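Local atomic coordinates of monalysin (Pseudomonas entomophila, PDB entry 4MKQ), a protein that forms pores in host cell membranes as a secreted beta-barrel toxin, damaging the Drosophila intestine, and is crystallised here without its membrane-spanning segment. Residues Tyr19-Ser24 / Lys119-Pro124; Leu59-Thr64 / Ser126-Pro131. One frame throughout, in Å; residues are numbered along the deposited sequence.

Contact 1 of 2, residues Tyr19-Ser24 / Lys119-Pro124; sequences YLLDYS and KRVIVP
Leu21 and Val121 make the tight part of this contact, their side chains sliding past each other in opposite directions. The closest approach is methyl to methyl, Leu21 CD2 lying 3.7 Å from Val121 CG1, while the other methyl, Leu21 CD1, rests 3.9 Å from Lys119 CB. With CG anti to the carbonyl carbon (chi1 -55°), Leu21 CG sits beside the backbone N; its two methyls then part, CD2 to Val121 and CD1 to Lys119, both of which point to this side of the strand. Branched at CB, valine suits that strand and offers two methyls: CG1 meets Leu21, and CG2 meets Tyr23 CB at 4.0 Å. Leu21 is the first residue beyond helix 13-20 and the centre of an inverse gamma turn, in which Asp22 N bonds to Leu20 O, so the chain turns off the helix end and runs beside strand 106-124 of the main sheet of this aerolysin-like toxin. No hydrogen bond joins 19-24 to 119-124. The looser side begins at Tyr23, whose ring leads away; its carbonyl O is 3.9 Å from Val123 CG2. Asp22, whose CB points away from the strand, takes at OD1 a hydrogen bond from Ser24 OG, at 2.7 Å, on its syn side, though 29° out of the carboxylate plane.

Contact 2 of 2, residues Leu59-Thr64 / Ser126-Pro131; sequences LQYVET and SNAVTP
Pro131 sets its CG over one face of Tyr61. This CG stands 3.7 Å from the centroid of the Tyr61 ring and only 13° off the normal, a CH-pi contact, and the two side chains cross at about a right angle. Proline suits the place because its compact, rigid ring offers a CH2 that can sit over an aromatic ring; CD, bonded to N, has the more polarised hydrogens. The neighbouring Pro131 CD reaches the outer part of the ring, 3.6 Å from Tyr61 CE2, while Pro131 CB lies 3.4 Å from the backbone O of Leu59. A tyrosine is long enough to span from the strand to the loop: its OH lies 3.3 Å from Val129 O and 4.1 Å from Ala128 CB. A water makes weak bonds to both Tyr61 OH and Thr130 OG1. Further out, Tyr74 OH donates a hydrogen bond to Val129 O, and the Tyr74 ring meets that of Tyr61 with planes about 25° apart, while Gln28 NE2 bonds to Thr130 O. Backbone pairing of Gln60 with Gln75 and of Val62 with Ile73 sets strand 46-65 against strand 71-84. The whole centres on a CH-pi contact between proline and tyrosine, by which the loop leading to helix 134-144 is laid against the long, mostly antiparallel sheet of an aerolysin-like toxin.

Contacts 1 and 2 lie about 9 Å apart between centres, and their segments alternate along the chain. They meet directly where Leu21 CD2 packs 3.7 Å from Leu59 CD2, so one leucine methyl that faces Val121 in contact 1 also touches the strand of contact 2. Pro26 adds a second apolar tie, touching Val123, Leu59 and Val129. On the strands themselves, Arg120 NH1 comes 3.5 Å from Val62 CG1. This end of the sheet also borders another copy of the protein: Ile122 packs on Gly69 of the second subunit, and Arg120 makes a long, weak ion pair with Glu63 of that subunit.

Contact 1 of 2, residues Tyr19-Ser24 / Lys119-Pro124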
ATOM      1  N   TYR A  19      22.062   9.409   2.674  1.00 25.28           N
ATOM      2  CA  TYR A  19      22.239  10.796   3.088  1.00 25.02           C
ATOM      3  C   TYR A  19      20.978  11.365   3.752  1.00 29.12           C
ATOM      4  O   TYR A  19      21.079  11.977   4.817  1.00 28.74           O
ATOM      5  CB  TYR A  19      22.698  11.680   1.901  1.00 26.08           C
ATOM      6  CG  TYR A  19      22.724  13.161   2.222  1.00 27.50           C
ATOM      7  CD1 TYR A  19      23.722  13.704   3.025  1.00 29.31           C
ATOM      8  CD2 TYR A  19      21.728  14.013   1.751  1.00 28.30           C
ATOM      9  CE1 TYR A  19      23.727  15.059   3.355  1.00 29.89           C
ATOM     10  CE2 TYR A  19      21.719  15.367   2.080  1.00 29.23           C
ATOM     11  CZ  TYR A  19      22.719  15.885   2.887  1.00 36.57           C
ATOM     12  OH  TYR A  19      22.724  17.218   3.213  1.00 38.12           O
ATOM     13  N   LEU A  20      19.808  11.190   3.110  1.00 25.92           N
ATOM     14  CA  LEU A  20      18.528  11.726   3.577  1.00 25.73           C
ATOM     15  C   LEU A  20      17.942  10.994   4.774  1.00 31.54           C
ATOM     16  O   LEU A  20      17.645  11.636   5.785  1.00 30.79           O
ATOM     17  CB  LEU A  20      17.495  11.800   2.432  1.00 25.47           C
ATOM     18  CG  LEU A  20      17.822  12.714   1.245  1.00 29.49           C
ATOM     19  CD1 LEU A  20      16.782  12.583   0.166  1.00 29.45           C
ATOM     20  CD2 LEU A  20      17.942  14.164   1.669  1.00 31.06           C
ATOM     21  N   LEU A  21      17.747   9.663   4.653  1.00 30.26           N
ATOM     22  CA  LEU A  21      17.165   8.823   5.705  1.00 31.15           C
ATOM     23  C   LEU A  21      18.193   8.477   6.784  1.00 38.25           C
ATOM     24  O   LEU A  21      18.452   7.302   7.064  1.00 38.50           O
ATOM     25  CB  LEU A  21      16.498   7.555   5.128  1.00 31.13           C
ATOM     26  CG  LEU A  21      15.426   7.747   4.053  1.00 35.34           C
ATOM     27  CD1 LEU A  21      15.272   6.496   3.225  1.00 35.46           C
ATOM     28  CD2 LEU A  21      14.091   8.146   4.648  1.00 36.79           C
ATOM     29  N   ASP A  22      18.786   9.519   7.374  1.00 36.95           N
ATOM     30  CA  ASP A  22      19.764   9.428   8.453  1.00 37.78           C
ATOM     31  C   ASP A  22      18.975   9.638   9.744  1.00 44.36           C
ATOM     32  O   ASP A  22      18.390  10.703   9.930  1.00 44.14           O
ATOM     33  CB  ASP A  22      20.847  10.523   8.281  1.00 39.54           C
ATOM     34  CG  ASP A  22      22.071  10.402   9.181  1.00 50.49           C
ATOM     35  OD1 ASP A  22      21.931   9.900  10.319  1.00 51.22           O
ATOM     36  OD2 ASP A  22      23.165  10.826   8.752  1.00 55.88           O
ATOM     37  N   TYR A  23      18.915   8.609  10.614  1.00 42.77           N
ATOM     38  CA  TYR A  23      18.166   8.702  11.872  1.00 43.50           C
ATOM     39  C   TYR A  23      18.745   9.729  12.857  1.00 47.77           C
ATOM     40  O   TYR A  23      17.974  10.376  13.569  1.00 47.73           O
ATOM     41  CB  TYR A  23      17.999   7.321  12.538  1.00 45.58           C
ATOM     42  CG  TYR A  23      19.236   6.791  13.233  1.00 48.94           C
ATOM     43  CD1 TYR A  23      20.157   6.001  12.551  1.00 51.35           C
ATOM     44  CD2 TYR A  23      19.460   7.036  14.586  1.00 50.06           C
ATOM     45  CE1 TYR A  23      21.292   5.504  13.190  1.00 53.17           C
ATOM     46  CE2 TYR A  23      20.600   6.565  15.228  1.00 51.17           C
ATOM     47  CZ  TYR A  23      21.510   5.793  14.528  1.00 60.51           C
ATOM     48  OH  TYR A  23      22.619   5.310  15.174  1.00 62.85           O
ATOM     49  N   SER A  24      20.094   9.842  12.919  1.00 44.14           N
ATOM     50  CA  SER A  24      20.796  10.741  13.837  1.00 43.79           C
ATOM     51  C   SER A  24      20.613  12.204  13.479  1.00 47.28           C
ATOM     52  O   SER A  24      20.531  13.045  14.376  1.00 47.60           O
ATOM     53  CB  SER A  24      22.275  10.383  13.943  1.00 47.81           C
ATOM     54  OG  SER A  24      22.981  10.574  12.730  1.00 59.56           O
ATOM     55  N   LYS A 119      11.317   3.087   1.055  1.00 39.47           N
ATOM     56  CA  LYS A 119      12.163   3.176   2.254  1.00 38.58           C
ATOM     57  C   LYS A 119      11.769   4.318   3.195  1.00 40.97           C
ATOM     58  O   LYS A 119      11.564   5.452   2.758  1.00 40.44           O
ATOM     59  CB  LYS A 119      13.647   3.258   1.874  1.00 41.19           C
ATOM     60  CG  LYS A 119      14.597   2.687   2.916  1.00 55.22           C
ATOM     61  CD  LYS A 119      15.965   2.354   2.284  1.00 66.69           C
ATOM     62  CE  LYS A 119      16.961   1.980   3.371  1.00 78.76           C
ATOM     63  NZ  LYS A 119      16.571   0.790   4.197  1.00 88.86           N
ATOM     64  N   ARG A 120      11.635   3.986   4.487  1.00 36.76           N
ATOM     65  CA  ARG A 120      11.237   4.906   5.558  1.00 36.05           C
ATOM     66  C   ARG A 120      12.183   4.828   6.755  1.00 38.99           C
ATOM     67  O   ARG A 120      12.812   3.790   6.976  1.00 38.71           O
ATOM     68  CB  ARG A 120       9.788   4.638   6.014  1.00 36.24           C
ATOM     69  CG  ARG A 120       8.727   4.918   4.948  1.00 48.16           C
ATOM     70  CD  ARG A 120       7.311   4.811   5.481  1.00 61.25           C
ATOM     71  NE  ARG A 120       6.850   3.424   5.580  1.00 73.46           N
ATOM     72  CZ  ARG A 120       5.605   3.061   5.873  1.00 90.08           C
ATOM     73  NH1 ARG A 120       4.667   3.978   6.082  1.00 78.55           N
ATOM     74  NH2 ARG A 120       5.285   1.778   5.950  1.00 78.16           N
ATOM     75  N   VAL A 121      12.284   5.928   7.524  1.00 34.76           N
ATOM     76  CA  VAL A 121      13.132   5.997   8.713  1.00 34.36           C
ATOM     77  C   VAL A 121      12.350   6.586   9.899  1.00 38.85           C
ATOM     78  O   VAL A 121      11.599   7.549   9.732  1.00 38.03           O
ATOM     79  CB  VAL A 121      14.511   6.695   8.456  1.00 38.00           C
ATOM     80  CG1 VAL A 121      14.399   8.218   8.345  1.00 37.57           C
ATOM     81  CG2 VAL A 121      15.544   6.305   9.510  1.00 37.76           C
ATOM     82  N   ILE A 122      12.503   5.971  11.077  1.00 36.54           N
ATOM     83  CA  ILE A 122      11.880   6.435  12.315  1.00 36.93           C
ATOM     84  C   ILE A 122      12.900   7.290  13.080  1.00 43.21           C
ATOM     85  O   ILE A 122      13.987   6.824  13.416  1.00 42.89           O
ATOM     86  CB  ILE A 122      11.220   5.290  13.126  1.00 39.87           C
ATOM     87  CG1 ILE A 122      10.449   5.828  14.350  1.00 40.20           C
ATOM     88  CG2 ILE A 122      12.208   4.182  13.500  1.00 40.70           C
ATOM     89  CD1 ILE A 122       9.006   5.420  14.380  1.00 46.74           C
ATOM     90  N   VAL A 123      12.555   8.565  13.293  1.00 41.72           N
ATOM     91  CA  VAL A 123      13.402   9.585  13.919  1.00 42.49           C
ATOM     92  C   VAL A 123      12.708  10.145  15.188  1.00 48.75           C
ATOM     93  O   VAL A 123      11.512  10.435  15.119  1.00 48.99           O
ATOM     94  CB  VAL A 123      13.676  10.700  12.853  1.00 46.39           C
ATOM     95  CG1 VAL A 123      14.238  11.982  13.463  1.00 46.10           C
ATOM     96  CG2 VAL A 123      14.580  10.195  11.732  1.00 46.29           C
ATOM     97  N   PRO A 124      13.414  10.343  16.334  1.00 46.14           N
ATOM     98  CA  PRO A 124      12.756  10.967  17.498  1.00 46.18           C
ATOM     99  C   PRO A 124      12.486  12.446  17.213  1.00 51.01           C
ATOM    100  O   PRO A 124      13.300  13.085  16.542  1.00 50.65           O
ATOM    101  CB  PRO A 124      13.780  10.798  18.633  1.00 47.82           C
ATOM    102  CG  PRO A 124      14.865   9.917  18.084  1.00 52.15           C
ATOM    103  CD  PRO A 124      14.841  10.097  16.606  1.00 47.75           C
TER

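Contact 2 of 2, residues Leu59-Thr64 / Ser126-Pro131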
ATOM      1  N   LEU A  59      13.009  14.827   1.814  1.00 29.18           N
ATOM      2  CA  LEU A  59      12.289  14.093   2.855  1.00 29.89           C
ATOM      3  C   LEU A  59      10.841  14.546   2.967  1.00 36.85           C
ATOM      4  O   LEU A  59      10.558  15.743   2.895  1.00 36.68           O
ATOM      5  CB  LEU A  59      12.980  14.186   4.224  1.00 29.72           C
ATOM      6  CG  LEU A  59      14.127  13.209   4.522  1.00 34.00           C
ATOM      7  CD1 LEU A  59      14.440  13.209   5.984  1.00 34.04           C
ATOM      8  CD2 LEU A  59      13.802  11.786   4.109  1.00 36.20           C
ATOM      9  N   GLN A  60       9.927  13.584   3.150  1.00 35.84           N
ATOM     10  CA  GLN A  60       8.488  13.824   3.283  1.00 36.86           C
ATOM     11  C   GLN A  60       7.946  13.181   4.558  1.00 45.39           C
ATOM     12  O   GLN A  60       8.311  12.047   4.874  1.00 44.50           O
ATOM     13  CB  GLN A  60       7.760  13.249   2.061  1.00 37.69           C
ATOM     14  CG  GLN A  60       6.302  13.668   1.929  1.00 43.35           C
ATOM     15  CD  GLN A  60       5.592  12.895   0.848  1.00 56.30           C
ATOM     16  OE1 GLN A  60       5.374  11.682   0.948  1.00 49.45           O
ATOM     17  NE2 GLN A  60       5.209  13.586  -0.215  1.00 49.24           N
ATOM     18  N   TYR A  61       7.051  13.907   5.269  1.00 46.66           N
ATOM     19  CA  TYR A  61       6.392  13.426   6.483  1.00 48.81           C
ATOM     20  C   TYR A  61       5.419  12.311   6.136  1.00 56.44           C
ATOM     21  O   TYR A  61       4.575  12.482   5.251  1.00 56.01           O
ATOM     22  CB  TYR A  61       5.634  14.564   7.214  1.00 50.88           C
ATOM     23  CG  TYR A  61       6.401  15.229   8.341  1.00 53.85           C
ATOM     24  CD1 TYR A  61       7.396  14.547   9.028  1.00 56.24           C
ATOM     25  CD2 TYR A  61       6.099  16.526   8.750  1.00 54.96           C
ATOM     26  CE1 TYR A  61       8.112  15.155  10.053  1.00 57.92           C
ATOM     27  CE2 TYR A  61       6.807  17.143   9.784  1.00 56.10           C
ATOM     28  CZ  TYR A  61       7.815  16.451  10.432  1.00 65.40           C
ATOM     29  OH  TYR A  61       8.526  17.027  11.458  1.00 67.60           O
ATOM     30  N   VAL A  62       5.558  11.162   6.813  1.00 56.15           N
ATOM     31  CA  VAL A  62       4.689   9.999   6.622  1.00 57.65           C
ATOM     32  C   VAL A  62       3.604  10.032   7.699  1.00 66.06           C
ATOM     33  O   VAL A  62       2.415  10.110   7.385  1.00 65.54           O
ATOM     34  CB  VAL A  62       5.467   8.648   6.666  1.00 61.43           C
ATOM     35  CG1 VAL A  62       4.546   7.465   6.378  1.00 61.13           C
ATOM     36  CG2 VAL A  62       6.644   8.650   5.703  1.00 61.29           C
ATOM     37  N   GLU A  63       4.039   9.982   8.975  1.00 66.15           N
ATOM     38  CA  GLU A  63       3.205   9.913  10.171  1.00 67.42           C
ATOM     39  C   GLU A  63       4.000  10.400  11.396  1.00 74.21           C
ATOM     40  O   GLU A  63       5.212  10.621  11.307  1.00 73.33           O
ATOM     41  CB  GLU A  63       2.808   8.438  10.390  1.00 68.84           C
ATOM     42  CG  GLU A  63       1.378   8.210  10.838  1.00 79.50           C
ATOM     43  CD  GLU A  63       1.075   6.757  11.145  1.00 98.97           C
ATOM     44  OE1 GLU A  63       1.107   5.931  10.205  1.00 91.29           O
ATOM     45  OE2 GLU A  63       0.815   6.441  12.329  1.00 92.45           O
ATOM     46  N   THR A  64       3.302  10.552  12.533  1.00 73.50           N
ATOM     47  CA  THR A  64       3.855  10.926  13.836  1.00 74.45           C
ATOM     48  C   THR A  64       3.202   9.964  14.839  1.00 80.85           C
ATOM     49  O   THR A  64       1.983  10.012  15.016  1.00 80.83           O
ATOM     50  CB  THR A  64       3.620  12.423  14.135  1.00 82.33           C
ATOM     51  OG1 THR A  64       4.053  13.211  13.023  1.00 82.03           O
ATOM     52  CG2 THR A  64       4.334  12.888  15.396  1.00 80.31           C
ATOM     53  N   SER A 126      12.979  15.120  18.651  1.00 48.22           N
ATOM     54  CA  SER A 126      14.097  15.996  19.006  1.00 47.88           C
ATOM     55  C   SER A 126      15.067  16.178  17.826  1.00 51.78           C
ATOM     56  O   SER A 126      15.693  17.234  17.707  1.00 51.30           O
ATOM     57  CB  SER A 126      14.840  15.451  20.222  1.00 50.89           C
ATOM     58  OG  SER A 126      15.342  14.146  19.985  1.00 58.55           O
ATOM     59  N   ASN A 127      15.184  15.142  16.964  1.00 47.99           N
ATOM     60  CA  ASN A 127      16.039  15.143  15.776  1.00 47.45           C
ATOM     61  C   ASN A 127      15.251  15.482  14.500  1.00 50.91           C
ATOM     62  O   ASN A 127      15.859  15.598  13.434  1.00 51.12           O
ATOM     63  CB  ASN A 127      16.742  13.793  15.596  1.00 47.74           C
ATOM     64  CG  ASN A 127      17.601  13.301  16.734  1.00 74.22           C
ATOM     65  OD1 ASN A 127      18.303  14.045  17.439  1.00 71.17           O
ATOM     66  ND2 ASN A 127      17.667  11.996  16.835  1.00 65.92           N
ATOM     67  N   ALA A 128      13.913  15.634  14.600  1.00 46.33           N
ATOM     68  CA  ALA A 128      13.037  15.941  13.462  1.00 45.53           C
ATOM     69  C   ALA A 128      13.347  17.281  12.783  1.00 47.92           C
ATOM     70  O   ALA A 128      13.713  18.249  13.452  1.00 47.54           O
ATOM     71  CB  ALA A 128      11.577  15.892  13.888  1.00 46.21           C
ATOM     72  N   VAL A 129      13.209  17.310  11.446  1.00 43.27           N
ATOM     73  CA  VAL A 129      13.433  18.484  10.591  1.00 42.38           C
ATOM     74  C   VAL A 129      12.135  18.923   9.916  1.00 45.20           C
ATOM     75  O   VAL A 129      11.199  18.128   9.814  1.00 44.83           O
ATOM     76  CB  VAL A 129      14.569  18.282   9.549  1.00 45.94           C
ATOM     77  CG1 VAL A 129      15.941  18.309  10.211  1.00 45.73           C
ATOM     78  CG2 VAL A 129      14.371  17.013   8.722  1.00 45.64           C
ATOM     79  N   THR A 130      12.090  20.182   9.445  1.00 40.94           N
ATOM     80  CA  THR A 130      10.937  20.738   8.738  1.00 40.28           C
ATOM     81  C   THR A 130      11.047  20.306   7.264  1.00 42.04           C
ATOM     82  O   THR A 130      11.976  20.744   6.579  1.00 41.23           O
ATOM     83  CB  THR A 130      10.871  22.270   8.917  1.00 49.32           C
ATOM     84  OG1 THR A 130      11.032  22.596  10.299  1.00 50.98           O
ATOM     85  CG2 THR A 130       9.570  22.866   8.391  1.00 47.15           C
ATOM     86  N   PRO A 131      10.146  19.429   6.763  1.00 37.27           N
ATOM     87  CA  PRO A 131      10.254  18.997   5.365  1.00 36.49           C
ATOM     88  C   PRO A 131       9.929  20.101   4.372  1.00 39.04           C
ATOM     89  O   PRO A 131       9.136  20.993   4.676  1.00 38.76           O
ATOM     90  CB  PRO A 131       9.231  17.854   5.258  1.00 38.18           C
ATOM     91  CG  PRO A 131       8.865  17.507   6.661  1.00 42.75           C
ATOM     92  CD  PRO A 131       8.992  18.785   7.418  1.00 38.55           C
TER
HETATM   93  O   HOH W   1       9.086  20.330  12.051  1.00 57.85           O